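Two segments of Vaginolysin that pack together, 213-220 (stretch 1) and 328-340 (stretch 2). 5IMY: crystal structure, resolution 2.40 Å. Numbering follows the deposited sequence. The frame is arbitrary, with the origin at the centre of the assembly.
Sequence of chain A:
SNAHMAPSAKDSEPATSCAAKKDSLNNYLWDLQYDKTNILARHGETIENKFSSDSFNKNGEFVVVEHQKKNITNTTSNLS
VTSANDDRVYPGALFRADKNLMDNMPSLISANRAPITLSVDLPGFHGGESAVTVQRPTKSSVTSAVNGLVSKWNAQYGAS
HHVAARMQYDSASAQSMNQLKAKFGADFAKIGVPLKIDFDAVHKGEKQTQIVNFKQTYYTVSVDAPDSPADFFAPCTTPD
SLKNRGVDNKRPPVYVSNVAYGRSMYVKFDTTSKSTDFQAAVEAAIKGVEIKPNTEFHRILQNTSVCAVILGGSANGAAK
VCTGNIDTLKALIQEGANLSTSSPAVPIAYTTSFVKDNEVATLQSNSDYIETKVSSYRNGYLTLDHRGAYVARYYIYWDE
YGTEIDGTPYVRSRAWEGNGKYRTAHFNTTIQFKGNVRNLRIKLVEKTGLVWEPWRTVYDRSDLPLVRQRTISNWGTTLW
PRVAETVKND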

# COMPACT_ATOMS: atom_id res chain seq x y z
N ASN A 213 -3.60 14.75 26.41
CA ASN A 213 -3.44 15.24 27.77
C ASN A 213 -2.76 16.60 27.72
O ASN A 213 -1.63 16.70 27.22
CB ASN A 213 -2.63 14.25 28.60
CG ASN A 213 -2.54 14.64 30.07
OD1 ASN A 213 -3.42 15.32 30.60
ND2 ASN A 213 -1.46 14.23 30.72
N PHE A 214 -3.43 17.63 28.21
CA PHE A 214 -2.87 18.98 28.26
C PHE A 214 -2.44 19.29 29.69
O PHE A 214 -3.22 19.13 30.63
CB PHE A 214 -3.89 20.02 27.79
CG PHE A 214 -4.11 20.02 26.31
CD1 PHE A 214 -3.23 20.68 25.47
CD2 PHE A 214 -5.20 19.38 25.76
CE1 PHE A 214 -3.43 20.68 24.10
CE2 PHE A 214 -5.41 19.39 24.40
CZ PHE A 214 -4.53 20.04 23.57
N LYS A 215 -1.19 19.73 29.84
CA LYS A 215 -0.64 20.13 31.13
C LYS A 215 -0.14 21.56 31.02
O LYS A 215 0.76 21.85 30.23
CB LYS A 215 0.49 19.20 31.56
CG LYS A 215 0.01 17.98 32.32
CD LYS A 215 1.13 16.97 32.54
CE LYS A 215 0.65 15.79 33.35
NZ LYS A 215 1.60 14.65 33.32
N GLN A 216 -0.74 22.45 31.81
CA GLN A 216 -0.32 23.84 31.90
C GLN A 216 0.34 24.04 33.26
O GLN A 216 -0.34 24.00 34.30
CB GLN A 216 -1.51 24.78 31.71
CG GLN A 216 -2.38 24.43 30.51
CD GLN A 216 -3.37 25.52 30.16
OE1 GLN A 216 -4.52 25.50 30.61
NE2 GLN A 216 -2.93 26.49 29.36
N THR A 217 1.65 24.24 33.26
CA THR A 217 2.42 24.38 34.48
C THR A 217 2.69 25.86 34.74
O THR A 217 3.33 26.53 33.93
CB THR A 217 3.74 23.61 34.39
OG1 THR A 217 3.47 22.22 34.17
CG2 THR A 217 4.55 23.76 35.67
N TYR A 218 2.21 26.36 35.88
CA TYR A 218 2.52 27.72 36.30
C TYR A 218 3.87 27.79 37.00
O TYR A 218 4.67 28.70 36.73
CB TYR A 218 1.43 28.24 37.23
CG TYR A 218 0.05 28.26 36.62
CD1 TYR A 218 -0.16 28.80 35.36
CD2 TYR A 218 -1.03 27.74 37.30
CE1 TYR A 218 -1.43 28.82 34.80
CE2 TYR A 218 -2.29 27.74 36.75
CZ TYR A 218 -2.49 28.28 35.50
OH TYR A 218 -3.75 28.29 34.95
N TYR A 219 4.15 26.84 37.89
CA TYR A 219 5.39 26.84 38.64
C TYR A 219 5.66 25.43 39.14
O TYR A 219 4.77 24.57 39.15
CB TYR A 219 5.35 27.83 39.81
CG TYR A 219 4.16 27.65 40.72
CD1 TYR A 219 4.19 26.72 41.75
CD2 TYR A 219 3.02 28.42 40.56
CE1 TYR A 219 3.10 26.55 42.59
CE2 TYR A 219 1.93 28.26 41.40
CZ TYR A 219 1.98 27.32 42.41
OH TYR A 219 0.89 27.16 43.25
N THR A 220 6.90 25.21 39.57
CA THR A 220 7.36 23.90 40.02
C THR A 220 7.99 24.05 41.40
O THR A 220 8.82 24.95 41.61
CB THR A 220 8.36 23.30 39.03
OG1 THR A 220 7.70 23.02 37.79
CG2 THR A 220 8.97 22.01 39.58
N THR A 328 -14.16 25.51 21.43
CA THR A 328 -14.29 25.16 22.84
C THR A 328 -12.92 24.90 23.45
O THR A 328 -12.59 25.42 24.53
CB THR A 328 -15.19 23.93 23.00
OG1 THR A 328 -16.54 24.28 22.68
CG2 THR A 328 -15.13 23.38 24.43
N LEU A 329 -12.10 24.10 22.77
CA LEU A 329 -10.75 23.82 23.24
C LEU A 329 -9.96 25.10 23.44
O LEU A 329 -9.42 25.35 24.53
CB LEU A 329 -10.04 22.90 22.25
CG LEU A 329 -8.56 22.61 22.50
CD1 LEU A 329 -8.39 21.60 23.62
CD2 LEU A 329 -7.89 22.14 21.22
N LYS A 330 -9.88 25.94 22.40
CA LYS A 330 -9.01 27.11 22.46
C LYS A 330 -9.43 28.09 23.54
O LYS A 330 -8.59 28.86 24.02
CB LYS A 330 -8.97 27.80 21.09
CG LYS A 330 -8.52 26.88 19.97
CD LYS A 330 -7.62 27.58 18.96
CE LYS A 330 -6.25 27.89 19.55
NZ LYS A 330 -5.23 28.12 18.50
N ALA A 331 -10.70 28.09 23.94
CA ALA A 331 -11.12 28.90 25.08
C ALA A 331 -10.60 28.32 26.39
O ALA A 331 -10.08 29.05 27.24
CB ALA A 331 -12.64 29.03 25.11
N LEU A 332 -10.72 27.00 26.56
CA LEU A 332 -10.23 26.37 27.78
C LEU A 332 -8.73 26.55 27.94
O LEU A 332 -8.23 26.67 29.06
CB LEU A 332 -10.59 24.88 27.77
CG LEU A 332 -12.08 24.55 27.79
CD1 LEU A 332 -12.31 23.06 27.58
CD2 LEU A 332 -12.73 25.01 29.09
N ILE A 333 -7.98 26.56 26.83
CA ILE A 333 -6.54 26.80 26.90
C ILE A 333 -6.26 28.20 27.43
O ILE A 333 -5.53 28.38 28.41
CB ILE A 333 -5.90 26.59 25.52
CG1 ILE A 333 -6.18 25.18 24.98
CG2 ILE A 333 -4.39 26.84 25.59
CD1 ILE A 333 -5.90 24.06 25.95
N GLN A 334 -6.85 29.21 26.80
CA GLN A 334 -6.53 30.60 27.13
C GLN A 334 -7.08 31.03 28.48
O GLN A 334 -6.67 32.08 28.98
CB GLN A 334 -7.07 31.52 26.04
CG GLN A 334 -6.16 32.70 25.72
CD GLN A 334 -4.79 32.26 25.22
OE1 GLN A 334 -4.65 31.19 24.63
NE2 GLN A 334 -3.78 33.08 25.47
N GLU A 335 -7.98 30.25 29.09
CA GLU A 335 -8.44 30.57 30.44
C GLU A 335 -7.37 30.25 31.47
O GLU A 335 -7.31 30.90 32.52
CB GLU A 335 -9.74 29.82 30.74
CG GLU A 335 -10.11 29.74 32.23
CD GLU A 335 -11.55 30.12 32.50
OE1 GLU A 335 -12.02 31.12 31.91
OE2 GLU A 335 -12.20 29.44 33.32
N GLY A 336 -6.52 29.26 31.21
CA GLY A 336 -5.51 28.85 32.16
C GLY A 336 -4.10 29.15 31.70
O GLY A 336 -3.14 28.52 32.16
N ALA A 337 -3.95 30.12 30.78
CA ALA A 337 -2.63 30.50 30.32
C ALA A 337 -1.85 31.26 31.39
O ALA A 337 -0.61 31.26 31.34
CB ALA A 337 -2.74 31.37 29.06
N ASN A 338 -2.53 31.88 32.34
CA ASN A 338 -1.89 32.69 33.36
C ASN A 338 -2.52 32.40 34.71
O ASN A 338 -3.60 31.80 34.80
CB ASN A 338 -2.02 34.19 33.05
CG ASN A 338 -2.34 34.46 31.59
OD1 ASN A 338 -3.50 34.42 31.18
ND2 ASN A 338 -1.32 34.73 30.80
N LEU A 339 -1.84 32.83 35.76
CA LEU A 339 -2.38 32.74 37.11
C LEU A 339 -3.29 33.93 37.34
O LEU A 339 -2.84 35.08 37.26
CB LEU A 339 -1.27 32.72 38.16
CG LEU A 339 -0.21 31.61 38.15
CD1 LEU A 339 0.69 31.75 36.93
CD2 LEU A 339 0.61 31.69 39.43
N SER A 340 -4.56 33.68 37.63
CA SER A 340 -5.41 34.73 38.18
C SER A 340 -5.09 34.98 39.65
O SER A 340 -5.98 35.26 40.45
CB SER A 340 -6.88 34.35 37.98
OG SER A 340 -7.06 32.95 37.93

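The strand at 213-217 and the helix at 328-335 run in nearly the same direction: their axes diverge by 24° and approach to 10.5 Å, a spacing that side chains must fill. The backbones draw closer beyond the helix, where the CA atoms of Gln216 and Gly336 lie 7.2 Å apart and those of Tyr218 and Leu339 7.1 Å. Along the strand, Phe214 and Gln216 point toward the second stretch, as does Tyr218 at the corner of the chain.

Phe214 makes only apolar contacts here. Its CE2 lies 3.8 Å from Leu329 CD1, and Ile333 CD1 sits over one face of the ring, 4.3 Å from Phe214 CD1. Gln216 reaches the helix backbone: NE2 donates a weak hydrogen bond to Ile333 O, long at 3.4 Å but nearly straight at 160°. Gly336 O is almost as near Gln216 NE2, at 3.5 Å, yet the angle is too poor for a bond. Gly336 O, near the ring plane, instead accepts from Tyr218 OH at 2.9 Å. A CB on Gly336 would stand 2.8 Å from Gln216 OE1, a clash.

Leu339 covers a face of Tyr218, its CG 4.1 Å from the ring centroid and 26° off the normal, a CH-pi arrangement. Leu339 CD2 also meets the edge of Tyr219, 4.2 Å from CE2.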